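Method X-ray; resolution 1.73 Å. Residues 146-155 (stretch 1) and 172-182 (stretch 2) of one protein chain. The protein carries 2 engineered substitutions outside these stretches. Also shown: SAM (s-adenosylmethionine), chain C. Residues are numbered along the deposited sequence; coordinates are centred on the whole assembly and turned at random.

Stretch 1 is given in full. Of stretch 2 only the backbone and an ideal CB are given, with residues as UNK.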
# COMPACT_ATOMS: atom_id res chain seq x y z
N GLU A 146 0.80 3.52 -17.68
CA GLU A 146 -0.44 4.12 -18.14
C GLU A 146 -1.09 4.96 -17.04
O GLU A 146 -0.53 5.08 -15.93
CB GLU A 146 -1.44 2.97 -18.53
CG GLU A 146 -1.96 2.08 -17.34
CD GLU A 146 -2.81 0.91 -17.83
OE1 GLU A 146 -3.59 1.08 -18.80
OE2 GLU A 146 -2.66 -0.19 -17.28
N GLY A 147 -2.24 5.56 -17.34
CA GLY A 147 -3.10 6.22 -16.35
C GLY A 147 -3.38 5.27 -15.18
O GLY A 147 -3.73 4.08 -15.35
N VAL A 148 -3.28 5.80 -13.97
CA VAL A 148 -3.55 4.95 -12.83
C VAL A 148 -4.73 5.43 -12.00
O VAL A 148 -4.97 6.63 -11.92
CB VAL A 148 -2.30 4.83 -11.93
CG1 VAL A 148 -1.21 4.01 -12.73
CG2 VAL A 148 -1.78 6.20 -11.51
N ASP A 149 -5.39 4.49 -11.36
CA ASP A 149 -6.51 4.80 -10.47
C ASP A 149 -6.03 5.33 -9.14
O ASP A 149 -6.78 6.06 -8.45
CB ASP A 149 -7.31 3.57 -10.25
CG ASP A 149 -7.95 3.08 -11.56
OD1 ASP A 149 -8.84 3.77 -12.02
OD2 ASP A 149 -7.50 2.08 -12.11
N GLY A 150 -4.81 4.95 -8.75
CA GLY A 150 -4.28 5.34 -7.43
C GLY A 150 -2.74 5.40 -7.47
O GLY A 150 -2.09 4.79 -8.36
N LEU A 151 -2.21 6.13 -6.53
CA LEU A 151 -0.75 6.34 -6.39
C LEU A 151 -0.46 6.09 -4.92
O LEU A 151 -1.04 6.69 -4.06
CB LEU A 151 -0.38 7.75 -6.82
CG LEU A 151 1.12 8.06 -6.86
CD1 LEU A 151 1.26 9.45 -7.50
CD2 LEU A 151 1.82 8.03 -5.51
N TYR A 152 0.43 5.13 -4.65
CA TYR A 152 0.80 4.80 -3.32
C TYR A 152 2.31 5.08 -3.21
O TYR A 152 3.10 4.62 -4.06
CB TYR A 152 0.56 3.29 -3.11
CG TYR A 152 0.85 2.86 -1.66
CD1 TYR A 152 -0.16 2.86 -0.70
CD2 TYR A 152 2.16 2.45 -1.28
CE1 TYR A 152 0.14 2.45 0.63
CE2 TYR A 152 2.47 2.04 0.07
CZ TYR A 152 1.41 2.08 1.00
OH TYR A 152 1.65 1.64 2.28
N ALA A 153 2.71 5.81 -2.16
CA ALA A 153 4.11 6.29 -2.09
C ALA A 153 4.67 5.96 -0.73
O ALA A 153 4.11 6.37 0.28
CB ALA A 153 4.21 7.79 -2.37
N ASP A 154 5.79 5.24 -0.72
CA ASP A 154 6.52 4.98 0.50
C ASP A 154 8.00 4.88 0.17
O ASP A 154 8.56 3.80 0.21
CB ASP A 154 6.03 3.66 1.14
CG ASP A 154 6.65 3.40 2.54
OD1 ASP A 154 6.48 2.27 3.05
OD2 ASP A 154 7.35 4.30 3.10
N VAL A 155 8.62 5.98 -0.25
CA VAL A 155 10.07 5.88 -0.65
C VAL A 155 11.08 6.19 0.48
O VAL A 155 12.32 6.00 0.31
CB VAL A 155 10.42 6.69 -1.89
CG1 VAL A 155 9.67 6.09 -3.14
CG2 VAL A 155 10.15 8.22 -1.67
N UNK A 172 -1.76 10.15 -12.68
CA UNK A 172 -2.89 9.84 -11.83
C UNK A 172 -4.19 10.35 -12.48
O UNK A 172 -4.28 11.54 -12.84
CB UNK A 172 -2.70 10.45 -10.44
N UNK A 173 -5.16 9.46 -12.61
CA UNK A 173 -6.48 9.85 -13.19
C UNK A 173 -7.12 10.93 -12.36
O UNK A 173 -6.84 11.10 -11.14
CB UNK A 173 -7.42 8.65 -13.28
N UNK A 174 -8.01 11.68 -13.02
CA UNK A 174 -8.89 12.62 -12.35
C UNK A 174 -9.67 11.85 -11.25
O UNK A 174 -10.21 10.80 -11.52
CB UNK A 174 -9.84 13.29 -13.35
N UNK A 175 -9.58 12.33 -10.01
CA UNK A 175 -10.19 11.73 -8.82
C UNK A 175 -9.44 10.51 -8.28
O UNK A 175 -9.93 9.90 -7.34
CB UNK A 175 -11.63 11.33 -9.14
N UNK A 176 -8.30 10.16 -8.89
CA UNK A 176 -7.49 9.05 -8.40
C UNK A 176 -7.08 9.29 -6.94
O UNK A 176 -6.95 10.43 -6.53
CB UNK A 176 -6.25 8.86 -9.28
N UNK A 177 -6.88 8.22 -6.19
CA UNK A 177 -6.46 8.37 -4.80
C UNK A 177 -4.94 8.40 -4.65
O UNK A 177 -4.21 7.86 -5.47
CB UNK A 177 -7.04 7.23 -3.96
N UNK A 178 -4.48 9.03 -3.58
CA UNK A 178 -3.04 9.10 -3.31
C UNK A 178 -2.88 8.73 -1.86
O UNK A 178 -3.52 9.34 -0.96
CB UNK A 178 -2.45 10.48 -3.61
N UNK A 179 -2.11 7.67 -1.60
CA UNK A 179 -1.79 7.28 -0.24
C UNK A 179 -0.30 7.46 -0.10
O UNK A 179 0.50 6.95 -0.91
CB UNK A 179 -2.23 5.85 0.08
N UNK A 180 0.08 8.20 0.93
CA UNK A 180 1.53 8.54 1.16
C UNK A 180 1.93 8.23 2.64
O UNK A 180 1.30 8.73 3.58
CB UNK A 180 1.79 10.02 0.85
N UNK A 181 2.87 7.33 2.83
CA UNK A 181 3.47 7.13 4.16
C UNK A 181 4.46 8.27 4.42
O UNK A 181 5.43 8.46 3.67
CB UNK A 181 4.17 5.77 4.26
N UNK A 182 4.26 8.99 5.51
CA UNK A 182 5.07 10.13 5.88
C UNK A 182 5.70 9.90 7.27
O UNK A 182 5.02 9.39 8.17
CB UNK A 182 4.23 11.41 5.87
N SAM C . 6.42 0.09 0.47
CA SAM C . 7.22 -1.06 0.99
C SAM C . 6.25 -1.97 1.76
O SAM C . 5.27 -1.49 2.36
OXT SAM C . 6.44 -3.18 1.78
CB SAM C . 8.37 -0.61 1.96
CG SAM C . 9.14 0.46 1.21
SD SAM C . 10.82 0.80 1.80
CE SAM C . 10.22 1.80 3.19
C5' SAM C . 11.34 2.14 0.67
C4' SAM C . 11.91 1.64 -0.66
O4' SAM C . 11.98 2.66 -1.65
C3' SAM C . 13.32 1.06 -0.63
O3' SAM C . 13.18 -0.27 -1.13
C2' SAM C . 14.21 2.01 -1.44
O2' SAM C . 15.20 1.32 -2.17
C1' SAM C . 13.21 2.65 -2.39
N9 SAM C . 13.50 4.05 -2.75
C8 SAM C . 14.03 5.10 -1.99
N7 SAM C . 14.10 6.23 -2.79
C5 SAM C . 13.65 5.92 -4.01
C6 SAM C . 13.48 6.68 -5.16
N6 SAM C . 13.83 8.02 -5.28
N1 SAM C . 12.92 5.95 -6.20
C2 SAM C . 12.54 4.62 -6.24
N3 SAM C . 12.71 3.89 -5.08
C4 SAM C . 13.27 4.54 -4.03

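Position 172 pairs in parallel with Val 148 (CA-CA 5.0 Å), and its CB lies on the same sheet face, 4.5 Å from Val 148 CG2 and 5.0 Å from Leu 151 CD1. An apolar chain long enough to reach these carbons suits it: Leu, Ile or Met. It is Leu 172, whose CD1 comes 4.0 Å from Val 148 CG2 and 4.2 Å from Leu 151 CB.

At 173 the backbone N donates to Val 148 O (2.9 Å, 171°), and CB points toward stretch 1, 3.5 Å from Val 148 O, with the carboxylate of Asp 149 within reach of a longer chain. A basic or polar chain would fit. Arg 173 packs its CD 3.7 Å from Asp 149 OD1, but its NE stays 4.2 Å from that OD1, which lies well out of the guanidinium plane: charge proximity without a salt bridge.

Position 174 points away; many residues would do, and Asp 174 occurs. Position 175 has phi 77°, which favours glycine, and Gly 175 sits within a type II turn from 173 to 176. At 176 an ideal CB would lie 3.0 Å from Asp 149 O, a clash, so Gly 176 fits.

Position 177 is paired with Gly 150, and its backbone bonds on both sides of it: N to Asp 149 O (3.1 Å), O from Leu 151 N (2.8 Å). The bare CA of Gly 150 leaves room for a flat ring, so Phe, Tyr or Trp could lie there. Tyr 177 puts its ring face over Gly 150 CA, which sits 3.4 Å from the ring centroid and 9° off the normal. A CB on Gly 150 would fall 2.1 Å from Tyr 177 CE1.

Position 178 shares a face with Leu 151, inviting an apolar chain. Met 178 touches it lightly, CG to Leu 151 CD2 at 4.5 Å, before its end leads away.

At 179, CB is 3.7 Å from Tyr 152 CD1; Leu, Ile or Val would suit. Leu 179 packs there through CB, while its N donates to Leu 151 O and its O accepts from Ala 153 N.

Position 180 pairs with small Ala 153 and tolerates varied apolar chains; Met 180 places CG 4.1 Å from Ala 153 CB.

Position 181 points toward stretch 1, its CB 3.7 Å from Asp 154 OD2, favouring something small. Ala 181 donates N to Ala 153 O (3.0 Å); a water bridges its O and Asp 154 OD2.

Position 182 points away; Ile 182 occupies it.

Stretch 2 172-182: LRDGGYMLMAI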
# COMPACT_ATOMS: atom_id res chain seq x y z
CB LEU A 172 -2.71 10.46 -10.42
CG LEU A 172 -3.80 10.15 -9.35
CD1 LEU A 172 -3.77 8.69 -9.07
CD2 LEU A 172 -3.45 10.92 -8.04
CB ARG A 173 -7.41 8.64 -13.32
CG ARG A 173 -6.95 7.61 -14.34
CD ARG A 173 -7.96 6.47 -14.45
NE ARG A 173 -9.31 6.98 -14.61
CZ ARG A 173 -9.87 7.21 -15.82
NH1 ARG A 173 -9.16 6.94 -16.92
NH2 ARG A 173 -11.09 7.75 -15.89
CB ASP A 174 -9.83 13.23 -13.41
CG ASP A 174 -10.99 14.00 -12.81
OD1 ASP A 174 -10.74 14.89 -12.00
OD2 ASP A 174 -12.20 13.70 -13.15
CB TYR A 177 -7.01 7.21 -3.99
CG TYR A 177 -6.71 5.79 -4.47
CD1 TYR A 177 -5.55 5.12 -4.04
CD2 TYR A 177 -7.59 5.11 -5.40
CE1 TYR A 177 -5.27 3.82 -4.43
CE2 TYR A 177 -7.30 3.79 -5.81
CZ TYR A 177 -6.13 3.16 -5.34
OH TYR A 177 -5.85 1.85 -5.71
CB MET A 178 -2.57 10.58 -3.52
CG MET A 178 -1.04 10.83 -3.54
SD MET A 178 -0.29 10.55 -1.93
CE MET A 178 -1.07 11.80 -0.99
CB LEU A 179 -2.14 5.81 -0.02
CG LEU A 179 -3.66 5.52 0.06
CD1 LEU A 179 -3.87 3.98 -0.21
CD2 LEU A 179 -4.22 5.93 1.46
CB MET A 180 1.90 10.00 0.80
CG MET A 180 3.44 10.19 0.83
SD MET A 180 3.85 11.90 0.39
CE MET A 180 3.70 12.82 1.90
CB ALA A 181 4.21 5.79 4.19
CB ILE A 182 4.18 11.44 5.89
CG1 ILE A 182 5.06 12.68 6.11
CG2 ILE A 182 3.04 11.40 6.86
CD1 ILE A 182 4.24 14.01 5.91
O HOH W 1 8.04 6.90 3.09
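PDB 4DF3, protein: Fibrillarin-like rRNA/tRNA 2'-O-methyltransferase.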